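Local coordinates for beta-lactamase-like protein (Koribacter versatilis, PDB 6B9V) that probably hydrolyses diphosphate bonds, reactive FAD photoproducts among its substrates, as a metal-dependent PhnP-family enzyme of the metallo-beta-lactamase superfamily, at residues Asp199-Arg202 with Thr208-Thr211; Thr230-Asp235 with Ile249-Asp254. All blocks are in the same frame, centred on the assembly; numbering follows the deposited sequence.

Contact 1 (Asp199-Arg202 with Thr208-Thr211). With PO4 (phosphate ion), chain E.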
loop_
_atom_site.group_PDB
_atom_site.type_symbol
_atom_site.label_atom_id
_atom_site.label_comp_id
_atom_site.label_asym_id
_atom_site.label_seq_id
_atom_site.Cartn_x
_atom_site.Cartn_y
_atom_site.Cartn_z
ATOM N N ASP A 199 -19.855 6.120 8.023
ATOM C CA ASP A 199 -19.647 6.083 6.570
ATOM C C ASP A 199 -20.422 7.212 5.869
ATOM O O ASP A 199 -21.614 7.392 6.131
ATOM C CB ASP A 199 -20.122 4.700 6.074
ATOM C CG ASP A 199 -19.928 4.483 4.584
ATOM O OD1 ASP A 199 -20.664 5.084 3.778
ATOM O OD2 ASP A 199 -19.059 3.665 4.225
ATOM N N ALA A 200 -19.763 7.991 5.008
ATOM C CA ALA A 200 -20.503 8.831 4.046
ATOM C C ALA A 200 -19.689 8.927 2.757
ATOM O O ALA A 200 -18.703 9.673 2.670
ATOM C CB ALA A 200 -20.815 10.233 4.626
ATOM N N LEU A 201 -20.096 8.134 1.771
ATOM C CA LEU A 201 -19.299 7.944 0.569
ATOM C C LEU A 201 -19.429 9.092 -0.415
ATOM O O LEU A 201 -18.434 9.560 -0.963
ATOM C CB LEU A 201 -19.694 6.638 -0.119
ATOM C CG LEU A 201 -19.023 6.328 -1.461
ATOM C CD1 LEU A 201 -17.540 5.957 -1.217
ATOM C CD2 LEU A 201 -19.763 5.205 -2.203
ATOM N N ARG A 202 -20.665 9.513 -0.668
ATOM C CA ARG A 202 -20.964 10.414 -1.775
ATOM C C ARG A 202 -22.410 10.888 -1.642
ATOM O O ARG A 202 -23.092 10.518 -0.689
ATOM C CB ARG A 202 -20.740 9.703 -3.103
ATOM C CG ARG A 202 -21.789 8.615 -3.386
ATOM C CD ARG A 202 -21.409 7.748 -4.582
ATOM N NE ARG A 202 -22.505 6.864 -4.998
ATOM C CZ ARG A 202 -22.439 6.032 -6.042
ATOM N NH1 ARG A 202 -21.335 5.968 -6.774
ATOM N NH2 ARG A 202 -23.478 5.267 -6.367
ATOM N N THR A 208 -23.664 -0.361 -1.254
ATOM C CA THR A 208 -23.051 -0.899 -0.036
ATOM C C THR A 208 -22.563 0.164 0.935
ATOM O O THR A 208 -22.009 -0.172 1.986
ATOM C CB THR A 208 -21.861 -1.850 -0.362
ATOM O OG1 THR A 208 -20.849 -1.132 -1.065
ATOM C CG2 THR A 208 -22.327 -3.034 -1.218
ATOM N N HIS A 209 -22.777 1.441 0.600
ATOM C CA HIS A 209 -22.322 2.532 1.461
ATOM C C HIS A 209 -23.493 3.468 1.769
ATOM O O HIS A 209 -24.604 3.245 1.302
ATOM C CB HIS A 209 -21.144 3.288 0.811
ATOM C CG HIS A 209 -19.864 2.510 0.799
ATOM N ND1 HIS A 209 -18.958 2.543 1.845
ATOM C CD2 HIS A 209 -19.329 1.660 -0.122
ATOM C CE1 HIS A 209 -17.934 1.756 1.572
ATOM N NE2 HIS A 209 -18.129 1.213 0.385
ATOM N N SER A 210 -23.254 4.482 2.593
ATOM C CA SER A 210 -24.301 5.430 2.971
ATOM C C SER A 210 -24.031 6.779 2.309
ATOM O O SER A 210 -22.868 7.152 2.147
ATOM C CB SER A 210 -24.362 5.588 4.497
ATOM O OG SER A 210 -25.421 6.445 4.870
ATOM N N THR A 211 -25.091 7.500 1.936
ATOM C CA THR A 211 -24.953 8.840 1.377
ATOM C C THR A 211 -24.791 9.880 2.465
ATOM O O THR A 211 -25.097 9.633 3.637
ATOM C CB THR A 211 -26.175 9.252 0.522
ATOM O OG1 THR A 211 -27.336 9.358 1.361
ATOM C CG2 THR A 211 -26.420 8.236 -0.579
HETATM P P PO4 E . -15.390 -1.079 0.081
HETATM O O1 PO4 E . -14.577 -1.503 1.310
HETATM O O2 PO4 E . -15.397 0.420 -0.060
HETATM O O3 PO4 E . -16.820 -1.548 0.217
HETATM O O4 PO4 E . -14.762 -1.665 -1.171
#
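The shortest polar bond here joins H209 ND1 to D199 OD2, at 2.6 Å, with the ring nitrogen as donor. OD2 receives it on its syn lone pair and lies in the imidazole plane, while carboxylate and ring are themselves only 26° from coplanar. D199 extends its carboxylate to the 208-211 segment, chi1 being trans at -178°, and the second oxygen is also used there: S210 N reaches OD1 at 2.9 Å from above the carboxylate plane. That bond holds the carboxylate to the backbone, while the nearly in-plane bond to OD2 limits rotation of the ring. A backbone bond from L201 N to S210 O, 3.0 Å, closes the loop next to it, and L201 adds apolar contact, its CB 3.8 Å from H209 CB. At the far edge of the ring, H209 NE2 shares its proton between two oxygens of a phosphate ion, O2 at 2.9 Å and O3 at 3.1 Å; both bonds are bent. The ion probably came from the crystallisation liquor. With the H209 side chain about 4 Å from a manganese ion and touching D178 and H231, this histidine-carboxylate pair lies beside the dinuclear metal site of the metallo-beta-lactamase fold.

Contact 2 (Thr230-Asp235 with Ile249-Asp254). With ZN (zinc ion), chain F; MN (manganese (II) ion), chain C.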
loop_
_atom_site.group_PDB
_atom_site.type_symbol
_atom_site.label_atom_id
_atom_site.label_comp_id
_atom_site.label_asym_id
_atom_site.label_seq_id
_atom_site.Cartn_x
_atom_site.Cartn_y
_atom_site.Cartn_z
ATOM N N THR A 230 -16.629 9.424 7.379
ATOM C CA THR A 230 -15.377 8.881 6.824
ATOM C C THR A 230 -15.707 7.998 5.617
ATOM O O THR A 230 -16.877 7.901 5.223
ATOM C CB THR A 230 -14.594 8.107 7.910
ATOM O OG1 THR A 230 -13.295 7.734 7.421
ATOM C CG2 THR A 230 -15.367 6.850 8.351
ATOM N N HIS A 231 -14.686 7.376 5.025
ATOM C CA HIS A 231 -14.806 6.581 3.788
ATOM C C HIS A 231 -15.255 7.470 2.615
ATOM O O HIS A 231 -15.970 7.041 1.718
ATOM C CB HIS A 231 -15.767 5.402 3.967
ATOM C CG HIS A 231 -15.393 4.201 3.153
ATOM N ND1 HIS A 231 -15.492 4.176 1.780
ATOM C CD2 HIS A 231 -14.905 2.993 3.519
ATOM C CE1 HIS A 231 -15.089 2.997 1.332
ATOM N NE2 HIS A 231 -14.709 2.269 2.365
ATOM N N ILE A 232 -14.746 8.695 2.613
ATOM C CA ILE A 232 -15.208 9.756 1.724
ATOM C C ILE A 232 -14.582 9.668 0.328
ATOM O O ILE A 232 -13.372 9.478 0.212
ATOM C CB ILE A 232 -14.874 11.128 2.328
ATOM C CG1 ILE A 232 -15.614 11.316 3.665
ATOM C CG2 ILE A 232 -15.197 12.259 1.340
ATOM C CD1 ILE A 232 -14.947 12.326 4.570
ATOM N N SER A 233 -15.406 9.826 -0.709
ATOM C CA SER A 233 -14.946 9.772 -2.107
ATOM C C SER A 233 -14.721 11.166 -2.698
ATOM O O SER A 233 -15.021 12.178 -2.058
ATOM C CB SER A 233 -15.969 9.018 -2.971
ATOM O OG SER A 233 -17.070 9.864 -3.276
ATOM N N HIS A 234 -14.211 11.235 -3.932
ATOM C CA HIS A 234 -13.989 12.537 -4.562
ATOM C C HIS A 234 -15.283 13.283 -4.897
ATOM O O HIS A 234 -15.263 14.427 -5.366
ATOM C CB HIS A 234 -13.086 12.389 -5.817
ATOM C CG HIS A 234 -13.646 11.536 -6.917
ATOM N ND1 HIS A 234 -13.234 11.603 -8.233
ATOM C CD2 HIS A 234 -14.661 10.633 -6.897
ATOM C CE1 HIS A 234 -13.931 10.750 -8.961
ATOM N NE2 HIS A 234 -14.805 10.150 -8.175
ATOM N N ASP A 235 -16.415 12.655 -4.620
ATOM C CA ASP A 235 -17.704 13.308 -4.810
ATOM C C ASP A 235 -17.940 14.436 -3.805
ATOM O O ASP A 235 -18.795 15.286 -4.032
ATOM C CB ASP A 235 -18.842 12.285 -4.694
ATOM C CG ASP A 235 -20.122 12.753 -5.360
ATOM O OD1 ASP A 235 -20.056 13.128 -6.547
ATOM O OD2 ASP A 235 -21.190 12.751 -4.696
ATOM N N ILE A 249 -21.752 18.059 13.134
ATOM C CA ILE A 249 -21.560 17.054 12.094
ATOM C C ILE A 249 -20.529 17.552 11.082
ATOM O O ILE A 249 -20.678 18.641 10.536
ATOM C CB ILE A 249 -22.904 16.734 11.372
ATOM C CG1 ILE A 249 -23.958 16.272 12.381
ATOM C CG2 ILE A 249 -22.713 15.687 10.304
ATOM C CD1 ILE A 249 -25.343 16.004 11.768
ATOM N N GLN A 250 -19.464 16.790 10.850
ATOM C CA GLN A 250 -18.433 17.243 9.908
ATOM C C GLN A 250 -17.808 16.064 9.180
ATOM O O GLN A 250 -17.801 14.952 9.708
ATOM C CB GLN A 250 -17.324 18.019 10.640
ATOM C CG GLN A 250 -17.717 19.337 11.285
ATOM C CD GLN A 250 -17.866 20.475 10.286
ATOM O OE1 GLN A 250 -16.921 21.235 10.054
ATOM N NE2 GLN A 250 -19.060 20.612 9.708
ATOM N N LEU A 251 -17.254 16.294 7.984
ATOM C CA LEU A 251 -16.365 15.295 7.397
ATOM C C LEU A 251 -15.089 15.220 8.228
ATOM O O LEU A 251 -14.531 16.262 8.609
ATOM C CB LEU A 251 -15.999 15.636 5.938
ATOM C CG LEU A 251 -17.142 15.892 4.943
ATOM C CD1 LEU A 251 -16.562 16.174 3.557
ATOM C CD2 LEU A 251 -18.082 14.705 4.880
ATOM N N ALA A 252 -14.625 14.006 8.512
ATOM C CA ALA A 252 -13.280 13.839 9.088
ATOM C C ALA A 252 -12.185 14.255 8.101
ATOM O O ALA A 252 -12.455 14.498 6.919
ATOM C CB ALA A 252 -13.057 12.400 9.527
ATOM N N HIS A 253 -10.943 14.325 8.586
ATOM C CA HIS A 253 -9.797 14.511 7.693
ATOM C C HIS A 253 -8.621 13.680 8.197
ATOM O O HIS A 253 -8.568 13.312 9.383
ATOM C CB HIS A 253 -9.387 15.997 7.578
ATOM C CG HIS A 253 -8.948 16.616 8.869
ATOM N ND1 HIS A 253 -9.808 17.328 9.689
ATOM C CD2 HIS A 253 -7.739 16.653 9.483
ATOM C CE1 HIS A 253 -9.147 17.769 10.739
ATOM N NE2 HIS A 253 -7.888 17.372 10.642
ATOM N N ASP A 254 -7.705 13.354 7.292
ATOM C CA ASP A 254 -6.505 12.606 7.681
ATOM C C ASP A 254 -5.718 13.392 8.725
ATOM O O ASP A 254 -5.380 14.556 8.495
ATOM C CB ASP A 254 -5.602 12.332 6.465
ATOM C CG ASP A 254 -6.168 11.277 5.518
ATOM O OD1 ASP A 254 -7.395 11.006 5.526
ATOM O OD2 ASP A 254 -5.375 10.729 4.723
HETATM ZN ZN ZN F . -11.861 12.876 -9.063
HETATM MN MN MN C . -14.101 0.192 2.551
#
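I232 meets L251 through a single methyl at its tip. From CB the side chain divides: CG2 stands anti to the backbone N, while CG1 lies anti to the carbonyl carbon (chi1 -63°) and heads for the 249-254 segment. Neither CB nor the two gamma carbons come within 4.2 Å of that segment. The next bond extends the chain, with chi2 at 157°, and delivers CD1 to L251, 3.7 Å from its CB and 3.9 Å from its CD2. The same methyl lies 4.1 Å from A252 O, a loose contact with the backbone where the strand ends. The join is small and apolar. The histidines before and two places after I232 bind metals instead: H231 NE2 binds a manganese ion at 2.2 Å, together with D82, H83 and D178, and H234 ND1 binds zinc at 2.0 Å, together with C23, C25 and C28. Between I232 and H234, S233 OG accepts from D235 N at 3.2 Å, forming an ST turn. L251, touched by the I232 methyl, sits between F229 of strand 226-230 and H238 and T241 of helix 238-244, on strand 249-251 at the edge of its sheet within this chain.

Contacts 1 and 2 sit side by side, their centres about 10 Å apart, where the adjacent parallel strands 195-199 and 226-230 run out into loops. Contact 1 is partly buried and polar, built on a carboxylate, an imidazole and backbone bonds; contact 2 is smaller, fully buried and held by aliphatic packing. They meet directly: A200 N probably donates to T230 O, continuing the pairing of the two strands, and S233 OG lies 2.7 Å from L201 O, probably a hydrogen bond between the following loops. H209 and H231 also bring their rings together beside manganese. The 230-235 segment extends farther, linking this region to the zinc site.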